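Inositol monophosphatase family protein (Staphylococcus aureus subsp. aureus MSSA476, PDB 4I3Y) probably hydrolyses inositol monophosphates to inositol and phosphate with the help of bound magnesium ions, and is inhibited by lithium. Local coordinates at residues E159-N171 with K200-K212. Numbering follows the deposited sequence. Where two conformers were deposited one is given.
Sequences EDAIISFNAQVMN and KGQFGAHINTNPK
Ser164 and His206 sit on neighbouring parallel strands, 162-164 and 205-208, in the mixed five-stranded sheet of the inositol monophosphatase fold; helix 191-200 lies in the connection between them. Three backbone hydrogen bonds join the strands: Gly204 N to Ile162 O (2.8 Å), Ser164 N to Ala205 O, and Ile207 N to Ser164 O. Waters extend the ladder at both ends, one joining Ile162 N to Gln202 O, the other Asn166 N to Ile207 O.

Close approach suits small residues: Ala161 CB lies 3.7 Å from Gly204 CA, where a second side chain would collide. On the face carrying Ser164 and His206, the Phe203 ring lies over Ile162 and Ser164, CD1 3.6 Å from Ile162 CG2 and CD2 against Ser164 CB, both met obliquely. On the other face, Phe165 CB packs on Ile207 CB, and the extended Met170 chain crosses Ile207 at about a right angle, its CE on Ile207 CG2. Leu178 of helix 172-181 covers Phe165 and Met170.

Ser164 has OG roughly anti to its own N (chi1 152°), placing it at the edge of the His206 imidazole, and OG also bonds to Asp194. His206 ND1 donates to Ser164 OG at 2.9 Å, with OG 23° out of the imidazole plane.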
loop_
_atom_site.group_PDB
_atom_site.type_symbol
_atom_site.label_atom_id
_atom_site.label_comp_id
_atom_site.label_asym_id
_atom_site.label_seq_id
_atom_site.Cartn_x
_atom_site.Cartn_y
_atom_site.Cartn_z
ATOM N N GLU A 159 -16.157 -5.968 11.078
ATOM C CA GLU A 159 -16.064 -7.339 10.490
ATOM C C GLU A 159 -16.023 -7.358 8.936
ATOM O O GLU A 159 -15.551 -8.353 8.325
ATOM C CB GLU A 159 -17.207 -8.229 11.006
ATOM C CG GLU A 159 -18.541 -7.888 10.336
ATOM C CD GLU A 159 -19.797 -8.087 11.199
ATOM O OE1 GLU A 159 -20.521 -9.061 10.958
ATOM O OE2 GLU A 159 -20.110 -7.262 12.092
ATOM N N ASP A 160 -16.487 -6.269 8.317
ATOM C CA ASP A 160 -16.517 -6.127 6.873
ATOM C C ASP A 160 -15.407 -5.207 6.334
ATOM O O ASP A 160 -15.411 -4.845 5.134
ATOM C CB ASP A 160 -17.864 -5.577 6.441
ATOM C CG ASP A 160 -19.000 -6.486 6.856
ATOM O OD1 ASP A 160 -18.837 -7.699 6.678
ATOM O OD2 ASP A 160 -20.020 -5.997 7.400
ATOM N N ALA A 161 -14.474 -4.807 7.191
ATOM C CA ALA A 161 -13.618 -3.674 6.787
ATOM C C ALA A 161 -12.152 -3.969 6.995
ATOM O O ALA A 161 -11.809 -4.727 7.899
ATOM C CB ALA A 161 -14.010 -2.413 7.553
ATOM N N ILE A 162 -11.300 -3.359 6.161
ATOM C CA ILE A 162 -9.858 -3.522 6.316
ATOM C C ILE A 162 -9.388 -2.522 7.348
ATOM O O ILE A 162 -9.819 -1.397 7.331
ATOM C CB ILE A 162 -9.097 -3.315 4.963
ATOM C CG1 ILE A 162 -9.465 -4.458 4.002
ATOM C CG2 ILE A 162 -7.591 -3.183 5.181
ATOM C CD1 ILE A 162 -9.005 -4.213 2.569
ATOM N N ILE A 163 -8.526 -2.918 8.270
ATOM C CA ILE A 163 -7.973 -1.871 9.140
ATOM C C ILE A 163 -6.497 -1.755 9.032
ATOM O O ILE A 163 -5.826 -2.680 8.562
ATOM C CB ILE A 163 -8.310 -2.012 10.627
ATOM C CG1 ILE A 163 -7.895 -3.357 11.194
ATOM C CG2 ILE A 163 -9.780 -1.731 10.857
ATOM C CD1 ILE A 163 -8.134 -3.252 12.703
ATOM N N SER A 164 -5.996 -0.614 9.493
ATOM C CA SER A 164 -4.612 -0.264 9.323
ATOM C C SER A 164 -4.070 0.363 10.606
ATOM O O SER A 164 -4.728 1.222 11.257
ATOM C CB SER A 164 -4.563 0.736 8.157
ATOM O OG SER A 164 -3.490 1.636 8.218
ATOM N N PHE A 165 -2.864 -0.052 10.987
ATOM C CA PHE A 165 -2.235 0.457 12.200
ATOM C C PHE A 165 -0.837 -0.119 12.221
ATOM O O PHE A 165 -0.537 -1.070 11.443
ATOM C CB PHE A 165 -3.020 0.054 13.482
ATOM C CG PHE A 165 -3.185 -1.448 13.662
ATOM C CD1 PHE A 165 -2.227 -2.197 14.356
ATOM C CD2 PHE A 165 -4.312 -2.099 13.178
ATOM C CE1 PHE A 165 -2.368 -3.576 14.522
ATOM C CE2 PHE A 165 -4.469 -3.484 13.339
ATOM C CZ PHE A 165 -3.476 -4.220 13.986
ATOM N N ASN A 166 0.016 0.473 13.067
ATOM C CA ASN A 166 1.403 0.009 13.248
ATOM C C ASN A 166 1.354 -1.097 14.299
ATOM O O ASN A 166 1.162 -0.851 15.501
ATOM C CB ASN A 166 2.323 1.172 13.649
ATOM C CG ASN A 166 3.774 0.740 13.884
ATOM O OD1 ASN A 166 4.121 -0.433 13.800
ATOM N ND2 ASN A 166 4.626 1.705 14.171
ATOM N N ALA A 167 1.493 -2.327 13.826
ATOM C CA ALA A 167 1.355 -3.506 14.701
ATOM C C ALA A 167 2.639 -3.720 15.553
ATOM O O ALA A 167 2.699 -4.650 16.388
ATOM C CB ALA A 167 1.084 -4.731 13.850
ATOM N N GLN A 168 3.671 -2.905 15.326
ATOM C CA GLN A 168 4.980 -3.153 15.978
ATOM C C GLN A 168 5.065 -2.391 17.261
ATOM O O GLN A 168 5.992 -2.556 18.017
ATOM C CB GLN A 168 6.163 -2.704 15.125
ATOM C CG GLN A 168 6.119 -3.196 13.707
ATOM C CD GLN A 168 7.368 -2.852 12.927
ATOM O OE1 GLN A 168 7.302 -2.444 11.778
ATOM N NE2 GLN A 168 8.497 -2.989 13.562
ATOM N N VAL A 169 4.053 -1.584 17.514
ATOM C CA VAL A 169 4.107 -0.611 18.537
ATOM C C VAL A 169 3.036 -0.881 19.599
ATOM O O VAL A 169 2.849 -0.092 20.502
ATOM C CB VAL A 169 4.024 0.788 17.819
ATOM C CG1 VAL A 169 2.871 1.640 18.302
ATOM C CG2 VAL A 169 5.379 1.468 17.867
ATOM N N MET A 170 2.352 -2.016 19.487
ATOM C CA MET A 170 1.240 -2.333 20.309
ATOM C C MET A 170 1.442 -3.688 20.961
ATOM O O MET A 170 2.190 -4.548 20.472
ATOM C CB MET A 170 -0.039 -2.444 19.487
ATOM C CG MET A 170 -0.805 -1.179 19.186
ATOM S SD MET A 170 -2.292 -1.776 18.299
ATOM C CE MET A 170 -2.749 -0.189 17.635
ATOM N N ASN A 171 0.706 -3.886 22.049
ATOM C CA ASN A 171 0.686 -5.172 22.705
ATOM C C ASN A 171 0.120 -6.196 21.717
ATOM O O ASN A 171 -0.925 -5.954 21.054
ATOM C CB ASN A 171 -0.247 -5.013 23.906
ATOM C CG ASN A 171 -1.047 -6.242 24.197
ATOM O OD1 ASN A 171 -0.525 -7.349 24.300
ATOM N ND2 ASN A 171 -2.346 -6.045 24.377
ATOM N N LYS A 200 -11.894 7.565 1.841
ATOM C CA LYS A 200 -12.360 7.012 0.577
ATOM C C LYS A 200 -13.312 5.860 0.850
ATOM O O LYS A 200 -14.117 5.523 -0.023
ATOM C CB LYS A 200 -11.152 6.505 -0.256
ATOM C CG LYS A 200 -10.357 7.613 -0.962
ATOM C CD LYS A 200 -9.210 7.044 -1.824
ATOM C CE LYS A 200 -7.894 6.993 -1.048
ATOM N NZ LYS A 200 -6.728 6.243 -1.666
ATOM N N GLY A 201 -13.223 5.259 2.046
ATOM C CA GLY A 201 -14.032 4.067 2.373
ATOM C C GLY A 201 -13.395 2.717 1.995
ATOM O O GLY A 201 -14.067 1.682 2.068
ATOM N N GLN A 202 -12.089 2.737 1.611
ATOM C CA GLN A 202 -11.230 1.534 1.355
ATOM C C GLN A 202 -10.777 0.818 2.666
ATOM O O GLN A 202 -10.726 -0.404 2.696
ATOM C CB GLN A 202 -9.946 1.940 0.556
ATOM C CG GLN A 202 -10.292 2.690 -0.738
ATOM C CD GLN A 202 -9.019 3.242 -1.353
ATOM O OE1 GLN A 202 -8.366 4.097 -0.743
ATOM N NE2 GLN A 202 -8.647 2.749 -2.535
ATOM N N PHE A 203 -10.489 1.577 3.728
ATOM C CA PHE A 203 -10.231 1.038 5.079
ATOM C C PHE A 203 -11.383 1.482 5.996
ATOM O O PHE A 203 -11.942 2.562 5.790
ATOM C CB PHE A 203 -8.917 1.657 5.636
ATOM C CG PHE A 203 -7.654 1.209 4.921
ATOM C CD1 PHE A 203 -7.687 0.201 3.983
ATOM C CD2 PHE A 203 -6.408 1.725 5.320
ATOM C CE1 PHE A 203 -6.489 -0.223 3.341
ATOM C CE2 PHE A 203 -5.230 1.315 4.723
ATOM C CZ PHE A 203 -5.270 0.343 3.707
ATOM N N GLY A 204 -11.714 0.640 6.991
ATOM C CA GLY A 204 -12.637 1.003 8.071
ATOM C C GLY A 204 -12.043 1.992 9.027
ATOM O O GLY A 204 -12.769 2.883 9.503
ATOM N N ALA A 205 -10.737 1.891 9.295
ATOM C CA ALA A 205 -10.130 2.732 10.320
ATOM C C ALA A 205 -8.621 2.690 10.190
ATOM O O ALA A 205 -8.074 1.746 9.604
ATOM C CB ALA A 205 -10.600 2.316 11.745
ATOM N N HIS A 206 -7.970 3.767 10.653
ATOM C CA HIS A 206 -6.532 3.852 10.748
ATOM C C HIS A 206 -6.231 4.333 12.152
ATOM O O HIS A 206 -6.851 5.292 12.668
ATOM C CB HIS A 206 -5.860 4.817 9.725
ATOM C CG HIS A 206 -4.383 5.014 9.974
ATOM N ND1 HIS A 206 -3.471 3.986 9.871
ATOM C CD2 HIS A 206 -3.655 6.124 10.271
ATOM C CE1 HIS A 206 -2.259 4.433 10.160
ATOM N NE2 HIS A 206 -2.343 5.729 10.412
ATOM N N ILE A 207 -5.286 3.668 12.784
ATOM C CA ILE A 207 -4.894 4.067 14.169
ATOM C C ILE A 207 -3.437 4.461 14.143
ATOM O O ILE A 207 -2.629 3.758 13.476
ATOM C CB ILE A 207 -4.975 2.845 15.107
ATOM C CG1 ILE A 207 -6.436 2.392 15.255
ATOM C CG2 ILE A 207 -4.302 3.115 16.455
ATOM C CD1 ILE A 207 -6.529 0.911 15.631
ATOM N N ASN A 208 -3.089 5.559 14.836
ATOM C CA ASN A 208 -1.673 5.946 15.140
ATOM C C ASN A 208 -1.618 6.343 16.653
ATOM O O ASN A 208 -2.251 7.344 17.084
ATOM C CB ASN A 208 -1.116 7.074 14.224
ATOM C CG ASN A 208 0.378 7.411 14.505
ATOM O OD1 ASN A 208 0.850 7.404 15.667
ATOM N ND2 ASN A 208 1.118 7.757 13.435
ATOM N N THR A 209 -0.927 5.509 17.433
ATOM C CA THR A 209 -0.949 5.641 18.908
ATOM C C THR A 209 -0.010 6.715 19.418
ATOM O O THR A 209 0.102 6.911 20.598
ATOM C CB THR A 209 -0.555 4.353 19.671
ATOM O OG1 THR A 209 0.770 3.974 19.277
ATOM C CG2 THR A 209 -1.507 3.279 19.371
ATOM N N ASN A 210 0.691 7.390 18.530
ATOM C CA ASN A 210 1.519 8.471 18.964
ATOM C C ASN A 210 1.879 9.442 17.836
ATOM O O ASN A 210 3.069 9.627 17.554
ATOM C CB ASN A 210 2.762 7.894 19.644
ATOM C CG ASN A 210 3.639 8.968 20.260
ATOM O OD1 ASN A 210 4.883 8.854 20.252
ATOM N ND2 ASN A 210 3.010 10.030 20.789
ATOM N N PRO A 211 0.866 10.059 17.187
ATOM C CA PRO A 211 1.212 10.980 16.114
ATOM C C PRO A 211 1.632 12.371 16.610
ATOM O O PRO A 211 1.167 12.829 17.665
ATOM C CB PRO A 211 -0.110 11.148 15.362
ATOM C CG PRO A 211 -1.164 11.028 16.425
ATOM C CD PRO A 211 -0.595 10.031 17.427
ATOM N N LYS A 212 2.392 13.071 15.783
ATOM C CA LYS A 212 2.684 14.485 16.002
ATOM C C LYS A 212 1.579 15.311 15.394
ATOM O O LYS A 212 0.811 14.791 14.576
ATOM C CB LYS A 212 3.997 14.837 15.346
ATOM C CG LYS A 212 5.134 14.069 16.008
ATOM C CD LYS A 212 5.532 14.657 17.366
ATOM C CE LYS A 212 5.945 13.629 18.423
ATOM N NZ LYS A 212 6.092 12.239 17.870
HETATM O O HOH W 1 -12.306 -1.930 4.077
HETATM O O HOH W 2 -0.829 1.880 15.494
#